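Local coordinates for protein PES4 (Saccharomyces cerevisiae, PDB 6EXX), which probably binds RNA, such as the 3' untranslated regions of messenger RNAs, the fragment here being its fourth RNA recognition motif, at residues K1-V13 against T44-A57. Sequence-based numbering, arbitrary orientation. Where two conformers were deposited one is given.
Sequences KISTLFLENLSAV and TYSGFIKFRNFEDA
The two central strands of the RNA recognition motif, 3-10 and 44-51, run antiparallel here; in this family they carry RNP2 and RNP1. Phe6 and Phe48, neighbours in a non-hydrogen-bonded pair, sit where RNP aromatics usually do. Phe48 CB lies over one face of the Phe6 ring, 4.2 Å from its centroid, a CH-pi contact; the rings themselves are oblique, with planes at 48°. With its CG between backbone N and carbonyl carbon (chi1 62°), Phe48 also meets the methyl of Thr4 (CG2 to Phe48 CD1, 3.9 Å). Lys50 CG touches Ile2 CG2, just before strand 3-10 begins.

Paired backbone bonds link Ser3 with Phe51, Leu5 with Ile49 and Leu7 with Gly47. Beyond them a G1 bulge sets both Asn9 and Leu10 against Tyr45; Tyr45 N donates to Leu10 O (2.8 Å) and Leu10 N to Tyr45 O (3.0 Å). A water bridges Asn9 N and Thr44 OG1, which also hydrogen-bonds Ser42 OG, while Asn9 ND2 reaches Ile73 O on strand 72-78.

The other face turns to the helices. Leu7 CD1 meets Ile49 CD1 (4.1 Å), and the Phe51 ring is held between Ala57 CA on one face and Ile49 CG2 on the opposite one, with Leu5 CB at its edge. Asn53 caps helix 54-64, its OD1 taking Asp56 N at 2.8 Å. Ser3 CB packs on Ala57 CB (3.8 Å).

The result is a two-sided sheet: buried aliphatic and aromatic groups fasten it to helix 54-64, while partly exposed aromatics beside Lys50 give a surface consistent with stacking on bases and attracting phosphates.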
loop_
_atom_site.group_PDB
_atom_site.type_symbol
_atom_site.label_atom_id
_atom_site.label_comp_id
_atom_site.label_asym_id
_atom_site.label_seq_id
_atom_site.Cartn_x
_atom_site.Cartn_y
_atom_site.Cartn_z
ATOM N N LYS A 1 12.370 -10.877 -8.555
ATOM C CA LYS A 1 12.943 -9.538 -8.600
ATOM C C LYS A 1 12.148 -8.603 -7.704
ATOM O O LYS A 1 10.931 -8.497 -7.846
ATOM C CB LYS A 1 12.941 -9.017 -10.035
ATOM C CG LYS A 1 13.641 -7.690 -10.230
ATOM C CD LYS A 1 13.891 -7.430 -11.710
ATOM C CE LYS A 1 13.168 -6.183 -12.197
ATOM N NZ LYS A 1 13.722 -4.939 -11.592
ATOM N N ILE A 2 12.833 -7.940 -6.778
ATOM C CA ILE A 2 12.181 -7.043 -5.826
ATOM C C ILE A 2 11.254 -6.079 -6.548
ATOM O O ILE A 2 11.621 -5.499 -7.579
ATOM C CB ILE A 2 13.232 -6.272 -5.007
ATOM C CG1 ILE A 2 13.997 -7.251 -4.119
ATOM C CG2 ILE A 2 12.587 -5.193 -4.141
ATOM C CD1 ILE A 2 15.274 -6.701 -3.543
ATOM N N SER A 3 10.053 -5.924 -6.003
ATOM C CA SER A 3 9.038 -5.080 -6.594
ATOM C C SER A 3 8.477 -4.217 -5.488
ATOM O O SER A 3 8.016 -4.731 -4.472
ATOM C CB SER A 3 7.938 -5.942 -7.202
ATOM O OG SER A 3 7.014 -5.154 -7.924
ATOM N N THR A 4 8.531 -2.905 -5.680
ATOM C CA THR A 4 8.040 -1.973 -4.679
ATOM C C THR A 4 6.835 -1.226 -5.199
ATOM O O THR A 4 6.860 -0.661 -6.287
ATOM C CB THR A 4 9.133 -0.994 -4.265
ATOM O OG1 THR A 4 10.255 -1.739 -3.802
ATOM C CG2 THR A 4 8.659 -0.089 -3.150
ATOM N N LEU A 5 5.783 -1.232 -4.391
ATOM C CA LEU A 5 4.553 -0.525 -4.680
ATOM C C LEU A 5 4.526 0.719 -3.817
ATOM O O LEU A 5 4.441 0.629 -2.596
ATOM C CB LEU A 5 3.374 -1.417 -4.314
ATOM C CG LEU A 5 1.980 -0.834 -4.505
ATOM C CD1 LEU A 5 1.785 -0.396 -5.939
ATOM C CD2 LEU A 5 0.923 -1.844 -4.097
ATOM N N PHE A 6 4.592 1.887 -4.443
ATOM C CA PHE A 6 4.463 3.151 -3.734
ATOM C C PHE A 6 2.994 3.530 -3.633
ATOM O O PHE A 6 2.208 3.323 -4.563
ATOM C CB PHE A 6 5.286 4.246 -4.415
ATOM C CG PHE A 6 6.757 4.096 -4.177
ATOM C CD1 PHE A 6 7.518 3.253 -4.964
ATOM C CD2 PHE A 6 7.372 4.767 -3.138
ATOM C CE1 PHE A 6 8.879 3.107 -4.736
ATOM C CE2 PHE A 6 8.728 4.623 -2.904
ATOM C CZ PHE A 6 9.473 3.787 -3.704
ATOM N N LEU A 7 2.642 4.046 -2.463
ATOM C CA LEU A 7 1.270 4.333 -2.095
ATOM C C LEU A 7 1.157 5.765 -1.606
ATOM O O LEU A 7 2.023 6.244 -0.873
ATOM C CB LEU A 7 0.831 3.408 -0.958
ATOM C CG LEU A 7 0.839 1.917 -1.263
ATOM C CD1 LEU A 7 0.501 1.122 -0.022
ATOM C CD2 LEU A 7 -0.111 1.580 -2.403
ATOM N N GLU A 8 0.076 6.442 -1.980
ATOM C CA GLU A 8 -0.222 7.748 -1.428
ATOM C C GLU A 8 -1.733 7.961 -1.407
ATOM O O GLU A 8 -2.506 7.118 -1.854
ATOM C CB GLU A 8 0.501 8.842 -2.217
ATOM C CG GLU A 8 -0.023 9.024 -3.612
ATOM C CD GLU A 8 0.641 10.161 -4.350
ATOM O OE1 GLU A 8 1.864 10.352 -4.196
ATOM O OE2 GLU A 8 -0.069 10.867 -5.086
ATOM N N ASN A 9 -2.138 9.104 -0.871
ATOM C CA ASN A 9 -3.548 9.393 -0.676
ATOM C C ASN A 9 -4.185 8.335 0.226
ATOM O O ASN A 9 -5.353 7.973 0.041
ATOM C CB ASN A 9 -4.290 9.513 -2.013
ATOM C CG ASN A 9 -5.447 10.498 -1.953
ATOM O OD1 ASN A 9 -5.323 11.574 -1.355
ATOM N ND2 ASN A 9 -6.570 10.146 -2.561
ATOM N N LEU A 10 -3.427 7.865 1.220
ATOM C CA LEU A 10 -3.925 6.893 2.180
ATOM C C LEU A 10 -4.644 7.593 3.328
ATOM O O LEU A 10 -4.067 8.400 4.058
ATOM C CB LEU A 10 -2.791 6.060 2.760
ATOM C CG LEU A 10 -1.900 5.335 1.755
ATOM C CD1 LEU A 10 -0.867 4.519 2.487
ATOM C CD2 LEU A 10 -2.725 4.488 0.789
ATOM N N SER A 11 -5.916 7.279 3.497
ATOM C CA SER A 11 -6.659 7.735 4.651
ATOM C C SER A 11 -6.056 7.156 5.926
ATOM O O SER A 11 -5.299 6.188 5.925
ATOM C CB SER A 11 -8.103 7.293 4.519
ATOM O OG SER A 11 -8.164 5.887 4.551
ATOM N N ALA A 12 -6.428 7.753 7.051
ATOM C CA ALA A 12 -6.008 7.247 8.351
ATOM C C ALA A 12 -6.338 5.772 8.559
ATOM O O ALA A 12 -5.554 5.045 9.170
ATOM C CB ALA A 12 -6.623 8.081 9.462
ATOM N N VAL A 13 -7.488 5.312 8.068
ATOM C CA VAL A 13 -7.852 3.915 8.287
ATOM C C VAL A 13 -7.142 2.957 7.325
ATOM O O VAL A 13 -7.084 1.761 7.593
ATOM C CB VAL A 13 -9.374 3.672 8.291
ATOM C CG1 VAL A 13 -10.041 4.463 9.412
ATOM C CG2 VAL A 13 -9.981 4.004 6.972
ATOM N N THR A 44 -3.566 13.019 4.269
ATOM C CA THR A 44 -3.394 11.619 3.914
ATOM C C THR A 44 -1.945 11.215 4.064
ATOM O O THR A 44 -1.041 12.062 4.115
ATOM C CB THR A 44 -3.833 11.319 2.466
ATOM O OG1 THR A 44 -3.040 12.080 1.550
ATOM C CG2 THR A 44 -5.312 11.621 2.247
ATOM N N TYR A 45 -1.745 9.903 4.131
ATOM C CA TYR A 45 -0.439 9.305 4.337
ATOM C C TYR A 45 0.117 8.716 3.046
ATOM O O TYR A 45 -0.590 8.532 2.055
ATOM C CB TYR A 45 -0.534 8.204 5.395
ATOM C CG TYR A 45 -0.832 8.698 6.792
ATOM C CD1 TYR A 45 -2.131 8.938 7.226
ATOM C CD2 TYR A 45 0.193 8.908 7.684
ATOM C CE1 TYR A 45 -2.388 9.385 8.522
ATOM C CE2 TYR A 45 -0.042 9.349 8.969
ATOM C CZ TYR A 45 -1.338 9.589 9.387
ATOM O OH TYR A 45 -1.540 10.018 10.670
ATOM N N SER A 46 1.406 8.416 3.098
ATOM C CA SER A 46 2.092 7.812 1.971
ATOM C C SER A 46 3.201 6.897 2.457
ATOM O O SER A 46 3.653 6.998 3.595
ATOM C CB SER A 46 2.669 8.888 1.061
ATOM O OG SER A 46 3.560 9.718 1.767
ATOM N N GLY A 47 3.633 6.004 1.583
ATOM C CA GLY A 47 4.692 5.081 1.903
ATOM C C GLY A 47 4.830 4.060 0.805
ATOM O O GLY A 47 4.589 4.362 -0.371
ATOM N N PHE A 48 5.207 2.847 1.179
ATOM C CA PHE A 48 5.398 1.809 0.184
ATOM C C PHE A 48 5.320 0.436 0.808
ATOM O O PHE A 48 5.427 0.277 2.029
ATOM C CB PHE A 48 6.749 1.975 -0.527
ATOM C CG PHE A 48 7.932 1.864 0.392
ATOM C CD1 PHE A 48 8.493 0.627 0.690
ATOM C CD2 PHE A 48 8.495 2.994 0.953
ATOM C CE1 PHE A 48 9.579 0.529 1.540
ATOM C CE2 PHE A 48 9.584 2.902 1.800
ATOM C CZ PHE A 48 10.126 1.670 2.089
ATOM N N ILE A 49 5.126 -0.557 -0.050
ATOM C CA ILE A 49 5.303 -1.943 0.330
ATOM C C ILE A 49 6.338 -2.525 -0.618
ATOM O O ILE A 49 6.183 -2.457 -1.844
ATOM C CB ILE A 49 4.005 -2.774 0.255
ATOM C CG1 ILE A 49 2.880 -2.106 1.060
ATOM C CG2 ILE A 49 4.294 -4.184 0.744
ATOM C CD1 ILE A 49 1.520 -2.759 0.840
ATOM N N LYS A 50 7.394 -3.095 -0.045
ATOM C CA LYS A 50 8.456 -3.718 -0.820
ATOM C C LYS A 50 8.214 -5.213 -0.800
ATOM O O LYS A 50 8.233 -5.828 0.264
ATOM C CB LYS A 50 9.831 -3.413 -0.234
ATOM C CG LYS A 50 10.973 -3.934 -1.102
ATOM C CD LYS A 50 12.320 -3.973 -0.393
ATOM C CE LYS A 50 12.740 -2.642 0.160
ATOM N NZ LYS A 50 14.074 -2.777 0.804
ATOM N N PHE A 51 7.978 -5.775 -1.980
ATOM C CA PHE A 51 7.687 -7.195 -2.137
ATOM C C PHE A 51 8.895 -7.970 -2.652
ATOM O O PHE A 51 9.794 -7.414 -3.285
ATOM C CB PHE A 51 6.529 -7.390 -3.115
ATOM C CG PHE A 51 5.235 -6.792 -2.650
ATOM C CD1 PHE A 51 4.397 -7.504 -1.804
ATOM C CD2 PHE A 51 4.846 -5.532 -3.067
ATOM C CE1 PHE A 51 3.200 -6.969 -1.395
ATOM C CE2 PHE A 51 3.649 -5.000 -2.649
ATOM C CZ PHE A 51 2.833 -5.715 -1.811
ATOM N N ARG A 52 8.892 -9.271 -2.387
ATOM C CA ARG A 52 9.959 -10.153 -2.828
ATOM C C ARG A 52 9.987 -10.359 -4.336
ATOM O O ARG A 52 11.037 -10.670 -4.891
ATOM C CB ARG A 52 9.820 -11.504 -2.137
ATOM C CG ARG A 52 9.900 -11.427 -0.638
ATOM C CD ARG A 52 9.371 -12.695 0.016
ATOM N NE ARG A 52 9.413 -12.599 1.472
ATOM C CZ ARG A 52 10.468 -12.903 2.217
ATOM N NH1 ARG A 52 11.591 -13.333 1.656
ATOM N NH2 ARG A 52 10.399 -12.778 3.533
ATOM N N ASN A 53 8.841 -10.209 -4.988
ATOM C CA ASN A 53 8.752 -10.436 -6.419
ATOM C C ASN A 53 7.511 -9.752 -6.973
ATOM O O ASN A 53 6.659 -9.258 -6.223
ATOM C CB ASN A 53 8.752 -11.936 -6.742
ATOM C CG ASN A 53 7.719 -12.698 -5.953
ATOM O OD1 ASN A 53 6.527 -12.395 -6.014
ATOM N ND2 ASN A 53 8.171 -13.696 -5.199
ATOM N N PHE A 54 7.412 -9.722 -8.293
ATOM C CA PHE A 54 6.334 -9.017 -8.962
ATOM C C PHE A 54 5.011 -9.751 -8.788
ATOM O O PHE A 54 3.960 -9.131 -8.783
ATOM C CB PHE A 54 6.667 -8.849 -10.444
ATOM C CG PHE A 54 5.752 -7.906 -11.161
ATOM C CD1 PHE A 54 5.697 -6.563 -10.809
ATOM C CD2 PHE A 54 4.939 -8.357 -12.184
ATOM C CE1 PHE A 54 4.853 -5.692 -11.470
ATOM C CE2 PHE A 54 4.098 -7.488 -12.859
ATOM C CZ PHE A 54 4.051 -6.154 -12.498
ATOM N N GLU A 55 5.068 -11.071 -8.661
ATOM C CA GLU A 55 3.874 -11.879 -8.459
ATOM C C GLU A 55 3.145 -11.471 -7.178
ATOM O O GLU A 55 1.934 -11.260 -7.181
ATOM C CB GLU A 55 4.249 -13.362 -8.410
ATOM C CG GLU A 55 4.632 -13.963 -9.761
ATOM C CD GLU A 55 6.034 -13.609 -10.228
ATOM O OE1 GLU A 55 6.889 -13.238 -9.397
ATOM O OE2 GLU A 55 6.290 -13.732 -11.450
ATOM N N ASP A 56 3.881 -11.361 -6.078
ATOM C CA ASP A 56 3.288 -10.905 -4.825
ATOM C C ASP A 56 2.745 -9.488 -4.964
ATOM O O ASP A 56 1.621 -9.183 -4.540
ATOM C CB ASP A 56 4.319 -10.909 -3.697
ATOM C CG ASP A 56 4.663 -12.304 -3.196
ATOM O OD1 ASP A 56 4.019 -13.293 -3.626
ATOM O OD2 ASP A 56 5.582 -12.403 -2.350
ATOM N N ALA A 57 3.553 -8.600 -5.526
ATOM C CA ALA A 57 3.143 -7.213 -5.656
ATOM C C ALA A 57 1.852 -7.073 -6.461
ATOM O O ALA A 57 0.997 -6.251 -6.140
ATOM C CB ALA A 57 4.252 -6.394 -6.287
HETATM O O HOH W 1 9.547 -10.902 -9.895
HETATM O O HOH W 2 -0.755 11.427 0.289
#